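Local coordinates for dicer Related Helicase (Caenorhabditis elegans, PDB 6M6Q), which probably hydrolyses ATP as an RNA-binding helicase of the RIG-I-like receptor family, the present chain being its helical N-terminal domain, at residues L18-P23 and N180-Q185; P26-L31 and S152-L157; W34-V39 and K53-L58; V140-N143 and L148-Y151; N169-E174 and T267-I272. All coordinates share one frame; numbering follows the deposited sequence.

Contact 1 of 5, residues L18-P23 and N180-Q185; sequences LPFESP and NPFGYQ
Phe20 and Phe182 come together obliquely, the two side chains crossing at about a right angle. CE1 of Phe20 comes up to the edge of the Phe182 ring, close to its plane, and stops 3.7 Å from Phe182 CE2. With the planes 43° apart and the centroids 6.0 Å from each other, the pair is neither a stack nor an edge-to-face arrangement. Phe20 gets there with CG anti to its own nitrogen (chi1 -172°). Both rings also touch Leu134 of helix 131-144, and Arg135 makes a cation-pi contact with Phe20.

The second half of the contact belongs to two prolines. Pro181 is directed toward Pro23, its CB 3.4 Å from Pro23 O; the two rings themselves touch more loosely, with Pro23 CB 4.5 Å from Pro181 CG. A water bridges the backbones here, donating to Pro23 O over 3.2 Å and to Pro181 O over 3.0 Å.

Pro23 directly follows the type I turn Pro19-Ser22, Pro181 is the second residue of the type I turn Asn180-Gly183, and neither has an N-H to offer. Two loops distant in sequence are therefore joined by apolar ring contacts and by one water that donates to two carbonyls, which as acceptors could not bond each other.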
# COMPACT_ATOMS: atom_id res chain seq x y z
N LEU B 18 23.32 10.73 -4.35
CA LEU B 18 22.27 10.03 -3.56
C LEU B 18 22.87 8.78 -2.92
O LEU B 18 22.63 7.67 -3.37
CB LEU B 18 21.09 9.67 -4.48
CG LEU B 18 19.81 9.25 -3.76
CD1 LEU B 18 18.91 10.45 -3.47
CD2 LEU B 18 19.05 8.22 -4.58
N PRO B 19 23.61 8.93 -1.80
CA PRO B 19 24.11 7.78 -1.06
C PRO B 19 22.97 7.05 -0.32
O PRO B 19 21.86 7.58 -0.24
CB PRO B 19 25.11 8.41 -0.07
CG PRO B 19 24.57 9.82 0.16
CD PRO B 19 23.90 10.22 -1.14
N PHE B 20 23.28 5.86 0.22
CA PHE B 20 22.35 5.00 0.98
C PHE B 20 21.64 5.83 2.06
O PHE B 20 20.41 5.66 2.26
CB PHE B 20 23.10 3.81 1.60
CG PHE B 20 22.20 2.78 2.24
CD1 PHE B 20 21.69 2.98 3.51
CD2 PHE B 20 21.87 1.62 1.56
CE1 PHE B 20 20.86 2.03 4.10
CE2 PHE B 20 21.05 0.67 2.15
CZ PHE B 20 20.54 0.88 3.41
N GLU B 21 22.39 6.72 2.73
CA GLU B 21 21.96 7.44 3.96
C GLU B 21 21.02 8.60 3.59
O GLU B 21 20.44 9.19 4.52
CB GLU B 21 23.18 7.93 4.75
CG GLU B 21 24.12 6.82 5.20
CD GLU B 21 25.15 6.36 4.17
OE1 GLU B 21 25.81 5.34 4.41
OE2 GLU B 21 25.29 7.03 3.13
N SER B 22 20.84 8.89 2.29
CA SER B 22 19.91 9.95 1.82
C SER B 22 18.47 9.52 2.10
O SER B 22 18.08 8.40 1.81
CB SER B 22 20.12 10.27 0.36
OG SER B 22 19.10 11.17 -0.09
N PRO B 23 17.62 10.41 2.67
CA PRO B 23 16.22 10.08 2.92
C PRO B 23 15.49 9.56 1.66
O PRO B 23 14.57 8.78 1.81
CB PRO B 23 15.57 11.40 3.36
CG PRO B 23 16.73 12.29 3.77
CD PRO B 23 17.94 11.79 3.03
N ASN B 180 10.31 7.99 8.40
CA ASN B 180 10.91 6.66 8.07
C ASN B 180 11.29 6.59 6.58
O ASN B 180 10.48 6.17 5.77
CB ASN B 180 9.98 5.51 8.46
CG ASN B 180 10.65 4.14 8.34
OD1 ASN B 180 11.88 4.04 8.31
ND2 ASN B 180 9.84 3.09 8.30
N PRO B 181 12.54 6.93 6.20
CA PRO B 181 12.97 6.87 4.81
C PRO B 181 12.77 5.49 4.13
O PRO B 181 12.49 5.46 2.93
CB PRO B 181 14.47 7.22 4.88
CG PRO B 181 14.61 8.04 6.14
CD PRO B 181 13.59 7.45 7.09
N PHE B 182 12.91 4.41 4.90
CA PHE B 182 12.85 3.00 4.41
C PHE B 182 11.38 2.56 4.24
O PHE B 182 11.14 1.49 3.69
CB PHE B 182 13.59 2.08 5.38
CG PHE B 182 15.02 2.49 5.66
CD1 PHE B 182 15.35 3.13 6.84
CD2 PHE B 182 16.01 2.29 4.71
CE1 PHE B 182 16.65 3.54 7.08
CE2 PHE B 182 17.31 2.72 4.94
CZ PHE B 182 17.63 3.34 6.13
N GLY B 183 10.44 3.35 4.78
CA GLY B 183 9.00 3.08 4.72
C GLY B 183 8.42 3.44 3.38
O GLY B 183 9.16 3.98 2.55
N TYR B 184 7.12 3.17 3.18
CA TYR B 184 6.35 3.50 1.96
C TYR B 184 6.42 5.02 1.73
O TYR B 184 6.13 5.78 2.67
CB TYR B 184 4.91 2.98 2.06
CG TYR B 184 4.71 1.60 1.49
CD1 TYR B 184 4.52 1.40 0.13
CD2 TYR B 184 4.76 0.47 2.30
CE1 TYR B 184 4.40 0.13 -0.41
CE2 TYR B 184 4.62 -0.81 1.78
CZ TYR B 184 4.43 -0.98 0.42
OH TYR B 184 4.31 -2.23 -0.11
N GLN B 185 6.75 5.43 0.50
CA GLN B 185 6.75 6.86 0.10
C GLN B 185 5.78 7.06 -1.07
O GLN B 185 5.43 6.06 -1.73
CB GLN B 185 8.16 7.31 -0.28
CG GLN B 185 9.18 7.14 0.84
CD GLN B 185 8.88 8.01 2.04
OE1 GLN B 185 8.35 9.12 1.92
NE2 GLN B 185 9.21 7.51 3.21
O HOH W 1 12.43 6.91 0.32

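Contact 2 of 5, residues P26-L31 and S152-L157; sequences PAYFRL and SHWEDL
Phe29 and Ser152 bring the backbones closest, with 5.6 Å between Phe29 CA and Ser152 CA, where helix 25-29 passes the chain as it leaves helix 146-152 through a Schellman motif at Trp154. The main meeting is between Tyr28 and Trp154. The pyrrole edge of the indole is turned onto one face of the phenol in an edge-to-face pair, planes at 78° and ring centroids 4.7 Å apart. Trp154 NE1 hangs over the rim of that face, 3.4 Å from Tyr28 CE1. At the edge of the same phenol, Ser152 O lies 3.5 Å from Tyr28 CD1. The Tyr28 hydroxyl reaches further, to a hydrogen bond with Leu270 O. A leucine in place of Tyr28 would probably leave the indole edge without an aromatic face and Leu270 O without this donor. Phe29 presents an edge to Ser152 OG, which approaches in the ring plane at 4.0 Å from Phe29 CD1 and has its hydrogen bond with Tyr149 O. Beyond these buried residues, helix 25-29 packs through Phe29 on Leu134, Ala137 and Met141 of helix 131-144 and is tied to the end of helix 262-271 through the Tyr28 hydroxyl.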
# COMPACT_ATOMS: atom_id res chain seq x y z
N PRO B 26 15.92 4.99 -0.40
CA PRO B 26 15.18 3.72 -0.38
C PRO B 26 14.13 3.59 -1.50
O PRO B 26 14.13 2.59 -2.17
CB PRO B 26 14.50 3.74 1.00
CG PRO B 26 15.47 4.50 1.85
CD PRO B 26 16.01 5.59 0.94
N ALA B 27 13.31 4.62 -1.69
CA ALA B 27 12.19 4.66 -2.67
C ALA B 27 12.74 4.66 -4.09
O ALA B 27 12.14 4.01 -4.96
CB ALA B 27 11.33 5.88 -2.44
N TYR B 28 13.80 5.41 -4.33
CA TYR B 28 14.43 5.50 -5.65
C TYR B 28 15.01 4.13 -6.01
O TYR B 28 14.70 3.63 -7.10
CB TYR B 28 15.46 6.63 -5.70
CG TYR B 28 15.97 6.88 -7.10
CD1 TYR B 28 17.18 6.35 -7.53
CD2 TYR B 28 15.18 7.54 -8.03
CE1 TYR B 28 17.60 6.50 -8.83
CE2 TYR B 28 15.61 7.71 -9.33
CZ TYR B 28 16.82 7.19 -9.74
OH TYR B 28 17.25 7.38 -11.02
N PHE B 29 15.72 3.50 -5.08
CA PHE B 29 16.31 2.14 -5.28
C PHE B 29 15.20 1.14 -5.63
O PHE B 29 15.45 0.26 -6.45
CB PHE B 29 17.08 1.69 -4.04
CG PHE B 29 17.70 0.32 -4.18
CD1 PHE B 29 18.94 0.17 -4.77
CD2 PHE B 29 17.03 -0.81 -3.75
CE1 PHE B 29 19.51 -1.09 -4.91
CE2 PHE B 29 17.60 -2.07 -3.90
CZ PHE B 29 18.84 -2.20 -4.47
N ARG B 30 14.01 1.28 -5.02
CA ARG B 30 12.86 0.34 -5.17
C ARG B 30 12.18 0.49 -6.53
O ARG B 30 11.36 -0.35 -6.84
CB ARG B 30 11.85 0.53 -4.03
CG ARG B 30 12.33 -0.04 -2.70
CD ARG B 30 11.25 -0.15 -1.67
NE ARG B 30 10.69 1.13 -1.27
CZ ARG B 30 11.02 1.81 -0.16
NH1 ARG B 30 11.96 1.35 0.65
NH2 ARG B 30 10.40 2.94 0.14
N LEU B 31 12.60 1.46 -7.37
CA LEU B 31 12.19 1.52 -8.81
C LEU B 31 12.96 0.44 -9.60
O LEU B 31 12.49 0.08 -10.70
CB LEU B 31 12.43 2.93 -9.37
CG LEU B 31 11.59 4.05 -8.72
CD1 LEU B 31 12.17 5.42 -9.02
CD2 LEU B 31 10.15 4.00 -9.18
N SER B 152 21.70 3.97 -9.41
CA SER B 152 20.73 3.90 -8.28
C SER B 152 21.10 4.92 -7.19
O SER B 152 20.22 5.22 -6.34
CB SER B 152 20.64 2.49 -7.72
OG SER B 152 21.70 2.22 -6.81
N HIS B 153 22.32 5.47 -7.25
CA HIS B 153 22.90 6.41 -6.25
C HIS B 153 23.19 7.79 -6.88
O HIS B 153 23.73 8.65 -6.16
CB HIS B 153 24.18 5.80 -5.67
CG HIS B 153 23.95 4.74 -4.66
ND1 HIS B 153 23.46 5.02 -3.41
CD2 HIS B 153 24.22 3.42 -4.67
CE1 HIS B 153 23.40 3.90 -2.70
NE2 HIS B 153 23.88 2.91 -3.45
N TRP B 154 22.86 8.00 -8.17
CA TRP B 154 23.12 9.28 -8.91
C TRP B 154 24.64 9.57 -8.98
O TRP B 154 25.05 10.73 -8.67
CB TRP B 154 22.38 10.47 -8.27
CG TRP B 154 20.89 10.35 -8.14
CD1 TRP B 154 20.07 9.40 -8.68
CD2 TRP B 154 20.02 11.29 -7.47
NE1 TRP B 154 18.76 9.66 -8.37
CE2 TRP B 154 18.70 10.82 -7.62
CE3 TRP B 154 20.23 12.46 -6.73
CZ2 TRP B 154 17.60 11.48 -7.08
CZ3 TRP B 154 19.15 13.11 -6.19
CH2 TRP B 154 17.85 12.64 -6.37
N GLU B 155 25.45 8.60 -9.39
CA GLU B 155 26.91 8.74 -9.58
C GLU B 155 27.19 9.75 -10.71
O GLU B 155 26.53 9.65 -11.77
CB GLU B 155 27.52 7.38 -9.90
CG GLU B 155 29.02 7.33 -9.81
CD GLU B 155 29.59 5.95 -10.04
OE1 GLU B 155 29.25 5.35 -11.08
OE2 GLU B 155 30.34 5.47 -9.18
N ASP B 156 28.15 10.66 -10.48
CA ASP B 156 28.69 11.66 -11.45
C ASP B 156 27.57 12.63 -11.87
O ASP B 156 27.72 13.26 -12.93
CB ASP B 156 29.34 10.99 -12.67
CG ASP B 156 30.47 10.02 -12.36
OD1 ASP B 156 31.12 10.19 -11.29
OD2 ASP B 156 30.70 9.10 -13.17
N LEU B 157 26.55 12.82 -11.03
CA LEU B 157 25.45 13.79 -11.30
C LEU B 157 25.93 15.18 -10.89
O LEU B 157 26.57 15.34 -9.85
CB LEU B 157 24.20 13.36 -10.52
CG LEU B 157 22.94 14.21 -10.76
CD1 LEU B 157 22.15 13.72 -11.97
CD2 LEU B 157 22.05 14.22 -9.52

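Contact 3 of 5, residues W34-V39 and K53-L58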
# COMPACT_ATOMS: atom_id res chain seq x y z
N TRP B 34 12.21 -4.91 -9.45
CA TRP B 34 11.94 -6.05 -10.38
C TRP B 34 13.26 -6.54 -10.97
O TRP B 34 13.39 -7.79 -11.16
CB TRP B 34 10.93 -5.68 -11.47
CG TRP B 34 9.55 -5.42 -10.93
CD1 TRP B 34 8.78 -4.31 -11.14
CD2 TRP B 34 8.77 -6.29 -10.08
NE1 TRP B 34 7.59 -4.42 -10.47
CE2 TRP B 34 7.56 -5.62 -9.81
CE3 TRP B 34 8.98 -7.56 -9.53
CZ2 TRP B 34 6.56 -6.19 -9.02
CZ3 TRP B 34 7.99 -8.11 -8.73
CH2 TRP B 34 6.81 -7.43 -8.48
N LYS B 35 14.22 -5.63 -11.18
CA LYS B 35 15.57 -5.96 -11.68
C LYS B 35 16.35 -6.64 -10.56
O LYS B 35 17.12 -7.56 -10.87
CB LYS B 35 16.29 -4.71 -12.21
CG LYS B 35 17.73 -4.92 -12.70
CD LYS B 35 17.86 -5.98 -13.79
CE LYS B 35 19.28 -6.22 -14.26
NZ LYS B 35 19.37 -7.52 -14.99
N PHE B 36 16.09 -6.27 -9.31
CA PHE B 36 16.71 -6.88 -8.11
C PHE B 36 16.21 -8.31 -7.94
O PHE B 36 17.04 -9.20 -7.74
CB PHE B 36 16.43 -6.04 -6.86
CG PHE B 36 16.70 -6.76 -5.56
CD1 PHE B 36 17.99 -7.11 -5.20
CD2 PHE B 36 15.67 -7.06 -4.69
CE1 PHE B 36 18.24 -7.78 -4.01
CE2 PHE B 36 15.91 -7.71 -3.50
CZ PHE B 36 17.20 -8.07 -3.16
N LEU B 37 14.89 -8.51 -8.06
CA LEU B 37 14.26 -9.87 -8.08
C LEU B 37 14.87 -10.66 -9.22
O LEU B 37 15.33 -11.75 -8.95
CB LEU B 37 12.73 -9.77 -8.24
CG LEU B 37 11.94 -11.09 -8.16
CD1 LEU B 37 12.01 -11.74 -6.77
CD2 LEU B 37 10.48 -10.86 -8.56
N ASP B 38 14.97 -10.05 -10.42
CA ASP B 38 15.55 -10.70 -11.63
C ASP B 38 16.95 -11.23 -11.32
O ASP B 38 17.23 -12.37 -11.73
CB ASP B 38 15.58 -9.76 -12.84
CG ASP B 38 16.05 -10.48 -14.10
OD1 ASP B 38 17.22 -10.28 -14.48
OD2 ASP B 38 15.29 -11.33 -14.60
N VAL B 39 17.79 -10.44 -10.63
CA VAL B 39 19.22 -10.77 -10.29
C VAL B 39 19.23 -11.95 -9.31
O VAL B 39 20.00 -12.91 -9.54
CB VAL B 39 19.95 -9.53 -9.72
CG1 VAL B 39 21.24 -9.90 -9.00
CG2 VAL B 39 20.24 -8.49 -10.80
N LYS B 53 19.29 -16.53 -0.20
CA LYS B 53 19.70 -17.09 1.12
C LYS B 53 20.28 -15.98 2.01
O LYS B 53 20.16 -16.10 3.23
CB LYS B 53 20.69 -18.24 0.95
CG LYS B 53 20.61 -19.29 2.05
CD LYS B 53 21.76 -20.26 2.04
CE LYS B 53 21.60 -21.36 3.06
NZ LYS B 53 21.52 -20.82 4.44
N LEU B 54 20.87 -14.93 1.40
CA LEU B 54 21.49 -13.79 2.14
C LEU B 54 20.42 -13.01 2.93
O LEU B 54 20.82 -12.09 3.67
CB LEU B 54 22.19 -12.85 1.14
CG LEU B 54 23.38 -13.42 0.38
CD1 LEU B 54 23.59 -12.67 -0.94
CD2 LEU B 54 24.64 -13.40 1.23
N PHE B 55 19.13 -13.34 2.77
CA PHE B 55 18.00 -12.58 3.38
C PHE B 55 17.27 -13.44 4.43
O PHE B 55 16.24 -12.99 4.97
CB PHE B 55 17.04 -12.09 2.29
CG PHE B 55 17.67 -11.19 1.26
CD1 PHE B 55 18.25 -11.71 0.11
CD2 PHE B 55 17.70 -9.82 1.44
CE1 PHE B 55 18.85 -10.89 -0.83
CE2 PHE B 55 18.30 -8.99 0.50
CZ PHE B 55 18.88 -9.53 -0.63
N GLU B 56 17.83 -14.62 4.76
CA GLU B 56 17.15 -15.63 5.62
C GLU B 56 16.94 -15.07 7.05
O GLU B 56 15.94 -15.46 7.68
CB GLU B 56 17.90 -16.96 5.60
CG GLU B 56 19.28 -16.93 6.22
CD GLU B 56 20.11 -18.18 5.93
OE1 GLU B 56 21.36 -18.10 6.03
OE2 GLU B 56 19.51 -19.23 5.59
N SER B 57 17.78 -14.13 7.50
CA SER B 57 17.73 -13.50 8.85
C SER B 57 16.47 -12.64 9.01
O SER B 57 16.08 -12.35 10.18
CB SER B 57 18.96 -12.70 9.12
OG SER B 57 19.43 -12.10 7.92
N LEU B 58 15.84 -12.24 7.88
CA LEU B 58 14.71 -11.27 7.85
C LEU B 58 13.37 -12.00 7.85
O LEU B 58 12.33 -11.32 7.88
CB LEU B 58 14.85 -10.39 6.60
CG LEU B 58 16.00 -9.40 6.62
CD1 LEU B 58 16.42 -9.06 5.21
CD2 LEU B 58 15.63 -8.14 7.40
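Phe36 and Phe55 reach for each other from opposite directions and touch through the far ends of their rings. Starting at CB, Phe36 leaves helix 33-42 with CG anti to the backbone N (chi1 164°), which carries the ring out from the helix toward segment 53-58. CB, CG and the two CD atoms make no close approach to that segment. Contact begins at CE1 of Phe36, 3.9 Å from Phe55 CZ. The last atom, Phe36 CZ, has the nearest neighbours: Phe55 CZ at 3.4 Å and Phe55 CE2 at 3.9 Å. Phe55 CZ lies in the plane of the Phe36 ring, at its edge, yet the planes stand 75° apart with centroids separated by 5.7 Å, an oblique pair.

Phe36 packs on Leu124 and Ala137, Phe55 on Val127 and Ile136, all from helices 94-127 and 131-144, and Phe123 is edge-to-face with Phe55. The salt bridges lie within each segment, Lys53 NZ to Glu56 OE2 at 2.8 Å and Lys35 NZ to Asp38 OD1 at 3.5 Å, though Lys35 also bonds Tyr144 and Gln227, and Asp38 Ser229 and Thr230. Between the segments the join is small and hydrophobic, resting on a single pair of phenylalanines.

Contact 4 of 5, residues V140-N143 and L148-Y151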
# COMPACT_ATOMS: atom_id res chain seq x y z
N VAL B 140 24.27 -6.45 -3.12
CA VAL B 140 23.95 -7.46 -4.18
C VAL B 140 24.07 -6.77 -5.55
O VAL B 140 24.76 -7.33 -6.44
CB VAL B 140 22.57 -8.11 -3.99
CG1 VAL B 140 22.05 -8.74 -5.29
CG2 VAL B 140 22.60 -9.14 -2.87
N MET B 141 23.49 -5.58 -5.67
CA MET B 141 23.49 -4.78 -6.92
C MET B 141 24.93 -4.37 -7.27
O MET B 141 25.29 -4.43 -8.48
CB MET B 141 22.61 -3.53 -6.76
CG MET B 141 21.12 -3.84 -6.65
SD MET B 141 20.49 -4.99 -7.94
CE MET B 141 20.51 -3.91 -9.37
N PHE B 142 25.72 -3.97 -6.27
CA PHE B 142 27.13 -3.54 -6.42
C PHE B 142 27.94 -4.68 -7.04
O PHE B 142 28.73 -4.41 -7.94
CB PHE B 142 27.71 -3.11 -5.07
CG PHE B 142 29.17 -2.72 -5.10
CD1 PHE B 142 29.55 -1.47 -5.54
CD2 PHE B 142 30.15 -3.59 -4.67
CE1 PHE B 142 30.89 -1.10 -5.56
CE2 PHE B 142 31.49 -3.23 -4.71
CZ PHE B 142 31.85 -1.98 -5.15
N ASN B 143 27.74 -5.90 -6.55
CA ASN B 143 28.50 -7.10 -6.98
C ASN B 143 28.03 -7.53 -8.38
O ASN B 143 28.85 -8.11 -9.12
CB ASN B 143 28.36 -8.25 -5.98
CG ASN B 143 29.01 -7.98 -4.63
OD1 ASN B 143 29.69 -6.97 -4.44
ND2 ASN B 143 28.79 -8.87 -3.69
N LEU B 148 25.07 0.11 -12.63
CA LEU B 148 23.68 0.09 -12.15
C LEU B 148 23.66 0.53 -10.68
O LEU B 148 22.84 1.40 -10.35
CB LEU B 148 23.10 -1.32 -12.35
CG LEU B 148 21.59 -1.49 -12.15
CD1 LEU B 148 20.78 -0.50 -12.99
CD2 LEU B 148 21.17 -2.92 -12.48
N TYR B 149 24.61 0.04 -9.87
CA TYR B 149 24.82 0.52 -8.47
C TYR B 149 24.93 2.03 -8.49
O TYR B 149 24.12 2.68 -7.82
CB TYR B 149 26.06 -0.12 -7.83
CG TYR B 149 26.51 0.50 -6.53
CD1 TYR B 149 27.59 1.38 -6.51
CD2 TYR B 149 25.92 0.17 -5.32
CE1 TYR B 149 28.04 1.95 -5.32
CE2 TYR B 149 26.36 0.73 -4.13
CZ TYR B 149 27.43 1.61 -4.13
OH TYR B 149 27.88 2.16 -2.97
N GLY B 150 25.82 2.56 -9.33
CA GLY B 150 26.05 4.00 -9.48
C GLY B 150 24.77 4.74 -9.84
O GLY B 150 24.48 5.77 -9.21
N TYR B 151 24.05 4.21 -10.82
CA TYR B 151 22.83 4.82 -11.41
C TYR B 151 21.75 4.95 -10.32
O TYR B 151 21.01 5.98 -10.30
CB TYR B 151 22.38 4.00 -12.62
CG TYR B 151 21.34 4.67 -13.47
CD1 TYR B 151 21.69 5.54 -14.49
CD2 TYR B 151 19.99 4.45 -13.25
CE1 TYR B 151 20.73 6.18 -15.26
CE2 TYR B 151 19.01 5.07 -14.01
CZ TYR B 151 19.38 5.94 -15.03
OH TYR B 151 18.43 6.58 -15.77
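Phe142 and Tyr149 mark the closest passage of the two helical segments, their CA atoms 5.1 Å apart on either side of the short link between helices 131-144 and 146-152. From there Phe142 turns the edge of its ring onto the face of Tyr149, the planes at 78° and the centroids 4.9 Å apart. CD1 of Phe142 is the atom that makes the approach: it stands over the centre of the phenol, 3.6 Å from Tyr149 CD1. Phe142 CB adds an off-centre CH-pi contact to the same ring, 4.2 Å from its centroid. Beside this pair, Met141 curls its chain at chi2 and chi3 so that its methyl CE meets Leu148 CD2. In the link, Asp145 OD2 accepts a hydrogen bond from Leu148 N, as side chains at helix N-termini often do. Together these features describe two consecutive helices, separated by Asp145 alone, packed against each other as a local pairing of sequence neighbours in this helical domain.

Contact 5 of 5, residues N169-E174 and T267-I272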
# COMPACT_ATOMS: atom_id res chain seq x y z
N ASN B 169 10.82 17.03 -4.49
CA ASN B 169 9.74 17.94 -4.02
C ASN B 169 8.37 17.36 -4.37
O ASN B 169 7.48 17.43 -3.52
CB ASN B 169 9.89 19.35 -4.59
CG ASN B 169 10.92 20.20 -3.87
OD1 ASN B 169 11.27 21.28 -4.35
ND2 ASN B 169 11.42 19.74 -2.73
N LYS B 170 8.19 16.79 -5.56
CA LYS B 170 6.84 16.40 -6.04
C LYS B 170 6.56 14.92 -5.75
O LYS B 170 5.38 14.58 -5.68
CB LYS B 170 6.66 16.72 -7.52
CG LYS B 170 7.00 18.15 -7.92
CD LYS B 170 5.81 18.97 -8.33
CE LYS B 170 5.84 20.38 -7.79
NZ LYS B 170 4.47 20.90 -7.57
N PHE B 171 7.58 14.08 -5.61
CA PHE B 171 7.42 12.60 -5.53
C PHE B 171 7.58 12.09 -4.09
O PHE B 171 7.35 10.90 -3.86
CB PHE B 171 8.42 11.90 -6.45
CG PHE B 171 8.08 11.94 -7.92
CD1 PHE B 171 6.87 11.46 -8.38
CD2 PHE B 171 9.01 12.36 -8.84
CE1 PHE B 171 6.58 11.45 -9.74
CE2 PHE B 171 8.73 12.35 -10.20
CZ PHE B 171 7.51 11.89 -10.64
N TYR B 172 7.94 12.95 -3.14
CA TYR B 172 7.97 12.60 -1.70
C TYR B 172 7.14 13.61 -0.90
O TYR B 172 7.12 14.81 -1.25
CB TYR B 172 9.40 12.49 -1.19
CG TYR B 172 10.30 11.55 -1.95
CD1 TYR B 172 10.80 11.89 -3.20
CD2 TYR B 172 10.80 10.39 -1.36
CE1 TYR B 172 11.68 11.07 -3.88
CE2 TYR B 172 11.71 9.57 -2.02
CZ TYR B 172 12.16 9.92 -3.29
OH TYR B 172 13.06 9.14 -3.97
N ASP B 173 6.43 13.11 0.10
CA ASP B 173 5.85 13.92 1.20
C ASP B 173 6.94 14.17 2.23
O ASP B 173 7.55 13.17 2.70
CB ASP B 173 4.64 13.23 1.81
CG ASP B 173 4.05 13.99 2.98
OD1 ASP B 173 4.31 13.60 4.13
OD2 ASP B 173 3.36 14.99 2.72
N GLU B 174 7.21 15.44 2.53
CA GLU B 174 8.29 15.90 3.46
C GLU B 174 8.21 15.13 4.80
O GLU B 174 9.28 14.63 5.25
CB GLU B 174 8.22 17.43 3.63
CG GLU B 174 9.06 18.01 4.78
CD GLU B 174 10.58 17.93 4.64
OE1 GLU B 174 11.07 17.63 3.53
OE2 GLU B 174 11.26 18.17 5.64
N THR B 267 11.00 1.94 -14.66
CA THR B 267 12.24 2.38 -15.32
C THR B 267 12.03 3.78 -15.90
O THR B 267 13.01 4.53 -15.93
CB THR B 267 12.71 1.35 -16.35
OG1 THR B 267 12.93 0.14 -15.63
CG2 THR B 267 13.98 1.74 -17.06
N MET B 268 10.79 4.15 -16.22
CA MET B 268 10.44 5.53 -16.68
C MET B 268 10.65 6.53 -15.54
O MET B 268 11.29 7.57 -15.78
CB MET B 268 8.99 5.64 -17.16
CG MET B 268 8.77 5.07 -18.52
SD MET B 268 7.06 5.30 -19.01
CE MET B 268 7.15 6.87 -19.85
N PHE B 269 10.12 6.26 -14.35
CA PHE B 269 10.28 7.12 -13.15
C PHE B 269 11.75 7.15 -12.71
O PHE B 269 12.20 8.20 -12.28
CB PHE B 269 9.35 6.66 -12.02
CG PHE B 269 7.91 7.02 -12.25
CD1 PHE B 269 7.09 6.20 -12.99
CD2 PHE B 269 7.41 8.23 -11.78
CE1 PHE B 269 5.77 6.55 -13.23
CE2 PHE B 269 6.09 8.59 -12.03
CZ PHE B 269 5.27 7.74 -12.75
N LEU B 270 12.46 6.04 -12.89
CA LEU B 270 13.92 5.92 -12.61
C LEU B 270 14.67 6.89 -13.52
O LEU B 270 15.51 7.62 -13.02
CB LEU B 270 14.38 4.48 -12.84
CG LEU B 270 15.78 4.11 -12.35
CD1 LEU B 270 15.81 3.97 -10.85
CD2 LEU B 270 16.27 2.82 -12.97
N ALA B 271 14.31 6.94 -14.80
CA ALA B 271 15.05 7.65 -15.87
C ALA B 271 14.88 9.16 -15.72
O ALA B 271 15.70 9.87 -16.29
CB ALA B 271 14.56 7.19 -17.22
N ILE B 272 13.85 9.63 -15.01
CA ILE B 272 13.44 11.07 -14.85
C ILE B 272 14.64 11.94 -14.44
O ILE B 272 14.67 13.10 -14.85
CB ILE B 272 12.29 11.18 -13.83
CG1 ILE B 272 10.95 10.82 -14.47
CG2 ILE B 272 12.25 12.55 -13.15
CD1 ILE B 272 9.79 10.81 -13.51
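Asp173 OD1 accepts from the backbone N of Glu176 and, weakly, from that of Glu175, an N-cap that starts helix 174-179 just after the chain has passed Phe171. Phe171 itself, near the end of helix 162-171, is the one residue of its segment that touches segment 267-272, and it meets Phe269 and Ile272, which point toward it. Its CG is anti to the carbonyl carbon (chi1 -76°), and the outer end of the ring rests on Phe269 and Ile272 side by side. The two phenylalanines cross at about a right angle: Phe171 CE1 comes in at the edge of the Phe269 ring, in its plane, 3.7 Å from Phe269 CE2. Planes 75° apart and centroids 5.7 Å apart make the pair oblique rather than stacked. Ile272 arrives from the opposite direction, and its terminal methyl CD1 lies 3.8 Å from Phe171 CE2 and as far from Phe171 CZ.

Helix 288-295 closes the neighbourhood, with Phe293 meeting both Phe269 and Ile272, and Phe167 gives Phe171 an edge-to-face partner within its own helix. An alanine in place of Phe171 would probably leave a gap over Phe269 and Ile272 and take away the one side chain that joins the segments. Asp173 caps its own helix, and across the segments the touching atoms are all carbon: one buried ring resting on an aromatic edge and a methyl group at the end of helix 262-271.

How the contacts relate
Contacts 2, 3, 4 and 5 are buried, whereas contact 1 joins two loops nearer the surface and is the one with a bridging water. Contacts 2, 4 and 5 each touch three of the others. Leu18 O to His153 ND1 ties contact 2 to contact 1, Phe29 packs on Met141 of contact 4, and Leu31 packs on Leu270 of contact 5. Contacts 3 and 4 meet through valines, Val39 against Val140, so helices 33-42 and 131-144 pack together there. Tyr151 of contact 4 packs on Ala271 of contact 5. Aromatic rings carry every contact, but edge-to-face pairs occur in contacts 2 and 4, while the pairs in contacts 1, 3 and 5 are oblique.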